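Local coordinates for ParB domain protein nuclease (Sulfolobus solfataricus, PDB 5K5D) that probably takes part in archaeal DNA segregation through an N-terminal domain like that of ParB in the pNOB8 partition system, at residues 40-45 against 63-68; 82-85 against 91-94; 114-119 against 178-183. The protein carries 4 engineered substitutions. All blocks are in the same frame, centred on the assembly; numbering follows the deposited sequence.

Contact 2 is made by buried residues throughout, while contacts 1 and 3 each include one partly exposed residue, Arg65 and Leu180. They differ in their place in the chain: from its centre to theirs is about 7 Å for contact 3, 18 Å for contact 2 and 24 Å for contact 1. Contacts 1 and 2 both belong to the ParB-like N-terminal domain, yet share no helix and stay about 9 Å apart at their nearest atoms. Contact 1 sets a leucine methyl against a backbone oxygen and an isoleucine branch, contact 2 lays a lysine chain over a phenyl face, and contact 3 sets a leucine against a phenyl edge. Contacts 2 and 3 meet directly, Tyr94 O lying 3.5 Å from Ile119 CD1.

Contact 1: 40-45 against 63-68; sequences KSLREK and YTRLDI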
loop_
_atom_site.group_PDB
_atom_site.type_symbol
_atom_site.label_atom_id
_atom_site.label_comp_id
_atom_site.label_asym_id
_atom_site.label_seq_id
_atom_site.Cartn_x
_atom_site.Cartn_y
_atom_site.Cartn_z
ATOM N N LYS B 40 6.045 5.863 24.198
ATOM C CA LYS B 40 5.707 5.840 25.616
ATOM C C LYS B 40 5.329 4.431 26.044
ATOM O O LYS B 40 5.575 4.035 27.181
ATOM C CB LYS B 40 4.564 6.808 25.926
ATOM C CG LYS B 40 3.209 6.347 25.439
ATOM C CD LYS B 40 2.191 6.369 26.568
ATOM C CE LYS B 40 1.970 7.779 27.088
ATOM N NZ LYS B 40 0.891 7.825 28.113
ATOM N N SER B 41 4.721 3.682 25.127
ATOM C CA SER B 41 4.390 2.284 25.369
ATOM C C SER B 41 5.637 1.547 25.830
ATOM O O SER B 41 5.624 0.863 26.853
ATOM C CB SER B 41 3.852 1.633 24.092
ATOM O OG SER B 41 2.856 2.438 23.485
ATOM N N LEU B 42 6.717 1.702 25.071
ATOM C CA LEU B 42 7.989 1.067 25.395
ATOM C C LEU B 42 8.655 1.730 26.597
ATOM O O LEU B 42 9.427 1.098 27.320
ATOM C CB LEU B 42 8.927 1.097 24.183
ATOM C CG LEU B 42 8.482 0.284 22.964
ATOM C CD1 LEU B 42 9.311 0.638 21.734
ATOM C CD2 LEU B 42 8.560 -1.205 23.258
ATOM N N ARG B 43 8.350 3.006 26.806
ATOM C CA ARG B 43 8.909 3.764 27.919
ATOM C C ARG B 43 8.368 3.244 29.248
ATOM O O ARG B 43 9.129 2.857 30.137
ATOM C CB ARG B 43 8.556 5.244 27.760
ATOM C CG ARG B 43 9.478 6.207 28.485
ATOM C CD ARG B 43 8.934 7.631 28.409
ATOM N NE ARG B 43 8.424 7.953 27.078
ATOM C CZ ARG B 43 9.154 8.487 26.102
ATOM N NH1 ARG B 43 10.435 8.766 26.302
ATOM N NH2 ARG B 43 8.600 8.744 24.926
ATOM N N GLU B 44 7.044 3.234 29.366
ATOM C CA GLU B 44 6.368 2.833 30.593
ATOM C C GLU B 44 6.463 1.337 30.868
ATOM O O GLU B 44 7.063 0.912 31.856
ATOM C CB GLU B 44 4.890 3.229 30.535
ATOM C CG GLU B 44 4.635 4.720 30.429
ATOM C CD GLU B 44 3.156 5.056 30.498
ATOM O OE1 GLU B 44 2.503 5.105 29.434
ATOM O OE2 GLU B 44 2.648 5.267 31.618
ATOM N N LYS B 45 5.856 0.544 29.991
ATOM C CA LYS B 45 5.690 -0.885 30.233
ATOM C C LYS B 45 6.586 -1.757 29.363
ATOM O O LYS B 45 6.326 -2.949 29.195
ATOM C CB LYS B 45 4.226 -1.281 30.043
ATOM C CG LYS B 45 3.494 -0.431 29.021
ATOM C CD LYS B 45 2.010 -0.747 29.009
ATOM C CE LYS B 45 1.254 0.215 28.115
ATOM N NZ LYS B 45 1.836 0.248 26.745
ATOM N N TYR B 63 10.421 -1.540 12.668
ATOM C CA TYR B 63 11.616 -0.719 12.498
ATOM C C TYR B 63 11.640 0.519 13.388
ATOM O O TYR B 63 12.672 0.863 13.958
ATOM C CB TYR B 63 11.816 -0.353 11.024
ATOM C CG TYR B 63 12.408 -1.495 10.232
ATOM C CD1 TYR B 63 11.599 -2.484 9.682
ATOM C CD2 TYR B 63 13.779 -1.602 10.064
ATOM C CE1 TYR B 63 12.142 -3.539 8.974
ATOM C CE2 TYR B 63 14.331 -2.647 9.357
ATOM C CZ TYR B 63 13.510 -3.615 8.815
ATOM O OH TYR B 63 14.068 -4.656 8.110
ATOM N N THR B 64 10.506 1.189 13.513
ATOM C CA THR B 64 10.434 2.329 14.410
ATOM C C THR B 64 10.638 1.863 15.854
ATOM O O THR B 64 11.513 2.368 16.557
ATOM C CB THR B 64 9.110 3.099 14.246
ATOM O OG1 THR B 64 9.041 3.639 12.918
ATOM C CG2 THR B 64 9.018 4.236 15.250
ATOM N N ARG B 65 9.844 0.884 16.277
ATOM C CA ARG B 65 9.968 0.310 17.613
ATOM C C ARG B 65 11.405 -0.075 17.959
ATOM O O ARG B 65 11.883 0.217 19.053
ATOM C CB ARG B 65 9.049 -0.902 17.764
ATOM C CG ARG B 65 7.573 -0.555 17.774
ATOM C CD ARG B 65 6.710 -1.804 17.817
ATOM N NE ARG B 65 6.702 -2.506 16.539
ATOM C CZ ARG B 65 6.032 -3.630 16.306
ATOM N NH1 ARG B 65 5.315 -4.189 17.273
ATOM N NH2 ARG B 65 6.079 -4.198 15.108
ATOM N N LEU B 66 12.093 -0.736 17.036
ATOM C CA LEU B 66 13.481 -1.114 17.275
ATOM C C LEU B 66 14.354 0.123 17.463
ATOM O O LEU B 66 15.225 0.154 18.334
ATOM C CB LEU B 66 14.033 -1.970 16.131
ATOM C CG LEU B 66 15.497 -2.377 16.336
ATOM C CD1 LEU B 66 15.640 -3.259 17.567
ATOM C CD2 LEU B 66 16.074 -3.072 15.114
ATOM N N ASP B 67 14.118 1.138 16.636
ATOM C CA ASP B 67 14.899 2.367 16.700
ATOM C C ASP B 67 14.718 3.072 18.046
ATOM O O ASP B 67 15.682 3.542 18.655
ATOM C CB ASP B 67 14.525 3.307 15.551
ATOM C CG ASP B 67 15.354 4.578 15.550
ATOM O OD1 ASP B 67 16.502 4.542 15.056
ATOM O OD2 ASP B 67 14.862 5.612 16.049
ATOM N N ILE B 68 13.474 3.137 18.502
ATOM C CA ILE B 68 13.160 3.719 19.798
ATOM C C ILE B 68 13.873 2.969 20.926
ATOM O O ILE B 68 14.508 3.579 21.785
ATOM C CB ILE B 68 11.646 3.711 20.045
ATOM C CG1 ILE B 68 10.937 4.480 18.925
ATOM C CG2 ILE B 68 11.322 4.290 21.412
ATOM C CD1 ILE B 68 9.427 4.433 18.998
#
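Leu42 of helix 37-45 meets Arg65 and Ile68 on helix 63-71, the same helix on which Asp67 OD2 is gripped by two cations, Arg35 NH2 and Lys71 NZ, in salt bridges. Across the contact itself no hydrogen bond forms, and Leu42 makes all the approaches within 4.5 Å. Leu42 CD1 is the probe: it comes 3.7 Å from Arg65 O, 4.3 Å from Arg65 CB and 4.2 Å from Ile68 CG2. The methyl therefore lies where one turn of helix 63-71 offers both backbone and side-chain surface. Leu42 CG is anti to the carbonyl carbon (chi1 -65°), and the next torsion, chi2 at 167°, extends CD1 away from CA toward helix 63-71. Ile68 answers with its CG2 branch, and the two side chains cross at about a right angle, so they meet through single methyls rather than along their lengths. Both segments belong to the ParB-like N-terminal domain, in which helix 63-71 directly follows strand 59-61. The start of that helix holds a citrate through Tyr63 N, Arg65 N and Thr64 OG1; the molecule probably came from the crystallisation liquor, but its place is consistent with an anion site, as in bacterial ParB relatives, where the corresponding helix start binds nucleotide phosphates. Arg65 contributes only its backbone oxygen and the root of its side chain to Leu42; the guanidinium turns off to form a salt bridge with Asp61. Backbone bonds such as Ile68 N to Thr64 O, 2.9 Å, keep the receiving turn regular.

Contact 2: 82-85 against 91-94; sequences YDFD and DKAY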
loop_
_atom_site.group_PDB
_atom_site.type_symbol
_atom_site.label_atom_id
_atom_site.label_comp_id
_atom_site.label_asym_id
_atom_site.label_seq_id
_atom_site.Cartn_x
_atom_site.Cartn_y
_atom_site.Cartn_z
ATOM N N TYR B 82 10.306 -16.281 12.551
ATOM C CA TYR B 82 9.585 -17.147 11.637
ATOM C C TYR B 82 10.555 -18.048 10.891
ATOM O O TYR B 82 11.695 -17.665 10.629
ATOM C CB TYR B 82 8.772 -16.315 10.651
ATOM C CG TYR B 82 7.515 -15.759 11.253
ATOM C CD1 TYR B 82 7.562 -14.710 12.163
ATOM C CD2 TYR B 82 6.276 -16.283 10.916
ATOM C CE1 TYR B 82 6.402 -14.200 12.723
ATOM C CE2 TYR B 82 5.114 -15.779 11.472
ATOM C CZ TYR B 82 5.184 -14.742 12.373
ATOM O OH TYR B 82 4.029 -14.247 12.923
ATOM N N ASP B 83 10.091 -19.243 10.544
ATOM C CA ASP B 83 10.957 -20.241 9.943
ATOM C C ASP B 83 10.985 -20.150 8.423
ATOM O O ASP B 83 10.635 -21.095 7.724
ATOM C CB ASP B 83 10.533 -21.641 10.374
ATOM C CG ASP B 83 11.468 -22.708 9.859
ATOM O OD1 ASP B 83 12.686 -22.440 9.805
ATOM O OD2 ASP B 83 10.988 -23.803 9.499
ATOM N N PHE B 84 11.406 -19.004 7.915
ATOM C CA PHE B 84 11.562 -18.840 6.479
ATOM C C PHE B 84 12.610 -17.778 6.195
ATOM O O PHE B 84 12.884 -16.924 7.036
ATOM C CB PHE B 84 10.232 -18.476 5.818
ATOM C CG PHE B 84 9.832 -17.040 6.004
ATOM C CD1 PHE B 84 9.099 -16.647 7.112
ATOM C CD2 PHE B 84 10.181 -16.086 5.064
ATOM C CE1 PHE B 84 8.725 -15.331 7.282
ATOM C CE2 PHE B 84 9.809 -14.766 5.229
ATOM C CZ PHE B 84 9.080 -14.390 6.341
ATOM N N ASP B 85 13.208 -17.854 5.014
ATOM C CA ASP B 85 14.227 -16.904 4.604
ATOM C C ASP B 85 13.563 -15.805 3.789
ATOM O O ASP B 85 13.121 -16.037 2.664
ATOM C CB ASP B 85 15.300 -17.616 3.778
ATOM C CG ASP B 85 16.524 -16.762 3.549
ATOM O OD1 ASP B 85 16.381 -15.528 3.427
ATOM O OD2 ASP B 85 17.636 -17.330 3.495
ATOM N N ASP B 91 7.615 -13.069 -0.482
ATOM C CA ASP B 91 6.159 -13.046 -0.430
ATOM C C ASP B 91 5.652 -13.227 0.994
ATOM O O ASP B 91 4.649 -12.624 1.383
ATOM C CB ASP B 91 5.543 -14.089 -1.376
ATOM C CG ASP B 91 6.061 -15.495 -1.127
ATOM O OD1 ASP B 91 7.294 -15.673 -1.046
ATOM O OD2 ASP B 91 5.234 -16.429 -1.014
ATOM N N LYS B 92 6.354 -14.045 1.773
ATOM C CA LYS B 92 5.976 -14.278 3.162
ATOM C C LYS B 92 6.228 -13.053 4.040
ATOM O O LYS B 92 5.419 -12.729 4.909
ATOM C CB LYS B 92 6.693 -15.505 3.720
ATOM C CG LYS B 92 6.157 -16.829 3.188
ATOM C CD LYS B 92 6.928 -17.997 3.769
ATOM C CE LYS B 92 6.243 -19.321 3.466
ATOM N NZ LYS B 92 6.122 -19.568 2.006
ATOM N N ALA B 93 7.346 -12.370 3.809
ATOM C CA ALA B 93 7.648 -11.147 4.551
ATOM C C ALA B 93 6.616 -10.080 4.209
ATOM O O ALA B 93 6.118 -9.375 5.085
ATOM C CB ALA B 93 9.050 -10.655 4.233
ATOM N N TYR B 94 6.301 -9.980 2.923
ATOM C CA TYR B 94 5.268 -9.076 2.439
ATOM C C TYR B 94 3.935 -9.291 3.146
ATOM O O TYR B 94 3.249 -8.333 3.499
ATOM C CB TYR B 94 5.089 -9.246 0.933
ATOM C CG TYR B 94 6.289 -8.800 0.134
ATOM C CD1 TYR B 94 6.675 -9.472 -1.018
ATOM C CD2 TYR B 94 7.038 -7.704 0.537
ATOM C CE1 TYR B 94 7.777 -9.063 -1.745
ATOM C CE2 TYR B 94 8.136 -7.287 -0.184
ATOM C CZ TYR B 94 8.502 -7.969 -1.322
ATOM O OH TYR B 94 9.597 -7.549 -2.036
#
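An inverse gamma turn centred on Asp83 ends strand 76-82 of the ParB-like domain and presents Phe84 to Lys92 and Ala93 of helix 90-99. The Phe84 ring takes the aliphatic part of Lys92 over one face in a CH-pi contact: Lys92 CB stands 3.7 Å from the ring centroid, 17° off the normal, and is displaced toward the rim. The ring atom nearest Lys92 CB is Phe84 CE2, 3.5 Å away. Farther along the chain, Lys92 CD lies 3.8 Å from Phe84 CG, so the lysine chain runs back along the ring toward the root of Phe84. With CG between the backbone N and the carbonyl carbon (chi1 77°), the ring reaches to the helix, where Phe84 CZ comes 4.3 Å from Ala93 CB. Ile60 of strand 59-61 touches both Phe84 and Ala93. Replacing Phe84 with an alanine would probably deprive Lys92 CB and CD of their apolar cover and open a gap before Ala93. The amino group departs to a salt bridge with Glu89, which implies a division of labour: methylenes pack on the ring by dispersion while the charge is paired off it.

Contact 3: 114-119 against 178-183; sequences ALFQKI and KELDKE
Helix 109-128 passes the C-terminal end of helix 170-180 with Phe116 CA 8.7 Å from Leu180 CA, the nearest pair of CA atoms across the two segments, and no hydrogen bond joins them. That spacing is bridged by side chains. Phe116 puts its ring edge against Leu180: Phe116 CE1 is 3.7 Å from Leu180 CB, which lies near the ring plane, and 3.8 Å from Leu180 CD1. The phenyl CG is anti to the backbone N (chi1 -153°), and this turn carries the ring end nearer to the partner segment than the direction of its CB alone would. Leu180 is thus shared, for Leu180 CD1 also reaches Ile119 CG2 at 3.7 Å. Ile119 lies one helical turn beyond Phe116, so the leucine bears on two successive turns of helix 109-128. The Leu180 side chain runs antiparallel to that of Phe116 and slants across Ile119. Asp181 adds a looser touch, Asp181 CB to Phe116 CZ at 4.1 Å, with the carboxylate and ring planes 80° apart. Of Asp181 it is the methylene that comes near the ring. The carboxylate, on a buried residue, is satisfied by other groups: OD1 accepts from Ala186 N, while OD2 accepts from Leu187 N and forms a salt bridge with Lys192. Asp181 N bonds to Lys178 O at 3.0 Å. Trp98, at the end of helix 90-99, ties both sides together, since its ring stacks with Phe116 and its NE1 bonds to Leu180 O. Beyond the segments, Leu177 of helix 170-180 and Met195 of helix 189-201 also touch Phe116, placing the phenyl ring among helices 90-99, 109-128, 170-180 and 189-201.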
loop_
_atom_site.group_PDB
_atom_site.type_symbol
_atom_site.label_atom_id
_atom_site.label_comp_id
_atom_site.label_asym_id
_atom_site.label_seq_id
_atom_site.Cartn_x
_atom_site.Cartn_y
_atom_site.Cartn_z
ATOM N N ALA B 114 -1.844 2.987 0.359
ATOM C CA ALA B 114 -0.527 3.073 -0.251
ATOM C C ALA B 114 0.302 1.846 0.103
ATOM O O ALA B 114 1.054 1.339 -0.727
ATOM C CB ALA B 114 0.187 4.352 0.183
ATOM N N LEU B 115 0.158 1.370 1.335
ATOM C CA LEU B 115 0.827 0.145 1.752
ATOM C C LEU B 115 0.224 -1.044 1.015
ATOM O O LEU B 115 0.939 -1.920 0.531
ATOM C CB LEU B 115 0.700 -0.054 3.264
ATOM C CG LEU B 115 1.174 -1.394 3.839
ATOM C CD1 LEU B 115 2.641 -1.651 3.535
ATOM C CD2 LEU B 115 0.928 -1.440 5.341
ATOM N N PHE B 116 -1.101 -1.055 0.928
ATOM C CA PHE B 116 -1.820 -2.137 0.278
ATOM C C PHE B 116 -1.330 -2.328 -1.152
ATOM O O PHE B 116 -1.022 -3.446 -1.566
ATOM C CB PHE B 116 -3.320 -1.855 0.280
ATOM C CG PHE B 116 -4.163 -3.091 0.239
ATOM C CD1 PHE B 116 -3.583 -4.343 0.377
ATOM C CD2 PHE B 116 -5.536 -3.007 0.060
ATOM C CE1 PHE B 116 -4.355 -5.487 0.341
ATOM C CE2 PHE B 116 -6.318 -4.151 0.024
ATOM C CZ PHE B 116 -5.726 -5.392 0.165
ATOM N N GLN B 117 -1.261 -1.232 -1.901
ATOM C CA GLN B 117 -0.751 -1.286 -3.264
ATOM C C GLN B 117 0.700 -1.760 -3.311
ATOM O O GLN B 117 1.055 -2.592 -4.145
ATOM C CB GLN B 117 -0.878 0.073 -3.959
ATOM C CG GLN B 117 -0.242 0.101 -5.340
ATOM C CD GLN B 117 -0.324 1.459 -6.000
ATOM O OE1 GLN B 117 -1.200 2.264 -5.690
ATOM N NE2 GLN B 117 0.600 1.725 -6.918
ATOM N N LYS B 118 1.537 -1.227 -2.422
ATOM C CA LYS B 118 2.947 -1.608 -2.389
ATOM C C LYS B 118 3.065 -3.106 -2.199
ATOM O O LYS B 118 3.902 -3.760 -2.816
ATOM C CB LYS B 118 3.691 -0.893 -1.264
ATOM C CG LYS B 118 4.082 0.532 -1.572
ATOM C CD LYS B 118 4.865 1.119 -0.417
ATOM C CE LYS B 118 5.011 2.624 -0.552
ATOM N NZ LYS B 118 5.717 3.209 0.621
ATOM N N ILE B 119 2.209 -3.642 -1.340
ATOM C CA ILE B 119 2.182 -5.073 -1.084
ATOM C C ILE B 119 1.672 -5.845 -2.303
ATOM O O ILE B 119 2.354 -6.736 -2.803
ATOM C CB ILE B 119 1.331 -5.409 0.159
ATOM C CG1 ILE B 119 1.955 -4.785 1.414
ATOM C CG2 ILE B 119 1.200 -6.909 0.332
ATOM C CD1 ILE B 119 3.344 -5.317 1.748
ATOM N N LYS B 178 -8.208 -9.368 -2.549
ATOM C CA LYS B 178 -9.127 -10.157 -1.738
ATOM C C LYS B 178 -8.371 -11.173 -0.892
ATOM O O LYS B 178 -8.638 -11.320 0.299
ATOM C CB LYS B 178 -10.187 -10.841 -2.608
ATOM C CG LYS B 178 -11.271 -9.899 -3.110
ATOM C CD LYS B 178 -12.417 -10.655 -3.773
ATOM C CE LYS B 178 -11.930 -11.472 -4.964
ATOM N NZ LYS B 178 -13.050 -12.138 -5.694
ATOM N N GLU B 179 -7.412 -11.859 -1.505
ATOM C CA GLU B 179 -6.598 -12.838 -0.791
ATOM C C GLU B 179 -5.926 -12.233 0.438
ATOM O O GLU B 179 -5.806 -12.886 1.474
ATOM C CB GLU B 179 -5.540 -13.431 -1.721
ATOM C CG GLU B 179 -6.114 -14.227 -2.878
ATOM C CD GLU B 179 -5.063 -14.600 -3.902
ATOM O OE1 GLU B 179 -3.954 -14.025 -3.848
ATOM O OE2 GLU B 179 -5.342 -15.463 -4.759
ATOM N N LEU B 180 -5.492 -10.981 0.311
ATOM C CA LEU B 180 -4.772 -10.287 1.374
ATOM C C LEU B 180 -5.696 -9.708 2.440
ATOM O O LEU B 180 -5.240 -9.290 3.507
ATOM C CB LEU B 180 -3.928 -9.162 0.781
ATOM C CG LEU B 180 -2.667 -9.576 0.030
ATOM C CD1 LEU B 180 -2.060 -8.373 -0.681
ATOM C CD2 LEU B 180 -1.671 -10.200 0.998
ATOM N N ASP B 181 -6.990 -9.677 2.146
ATOM C CA ASP B 181 -7.965 -9.062 3.037
ATOM C C ASP B 181 -9.342 -9.672 2.800
ATOM O O ASP B 181 -10.272 -8.985 2.379
ATOM C CB ASP B 181 -8.004 -7.550 2.798
ATOM C CG ASP B 181 -8.965 -6.831 3.728
ATOM O OD1 ASP B 181 -9.028 -7.188 4.925
ATOM O OD2 ASP B 181 -9.660 -5.908 3.258
ATOM N N LYS B 182 -9.470 -10.965 3.071
ATOM C CA LYS B 182 -10.709 -11.681 2.792
ATOM C C LYS B 182 -11.859 -11.224 3.686
ATOM O O LYS B 182 -12.986 -11.048 3.224
ATOM C CB LYS B 182 -10.496 -13.190 2.929
ATOM C CG LYS B 182 -9.380 -13.726 2.050
ATOM C CD LYS B 182 -9.231 -15.233 2.164
ATOM C CE LYS B 182 -8.075 -15.727 1.306
ATOM N NZ LYS B 182 -7.927 -17.207 1.356
ATOM N N GLU B 183 -11.566 -11.026 4.967
ATOM C CA GLU B 183 -12.585 -10.637 5.937
ATOM C C GLU B 183 -12.890 -9.142 5.880
ATOM O O GLU B 183 -13.563 -8.601 6.758
ATOM C CB GLU B 183 -12.156 -11.052 7.347
ATOM C CG GLU B 183 -12.069 -12.561 7.533
ATOM C CD GLU B 183 -11.271 -12.960 8.758
ATOM O OE1 GLU B 183 -10.276 -12.270 9.072
ATOM O OE2 GLU B 183 -11.637 -13.967 9.407
#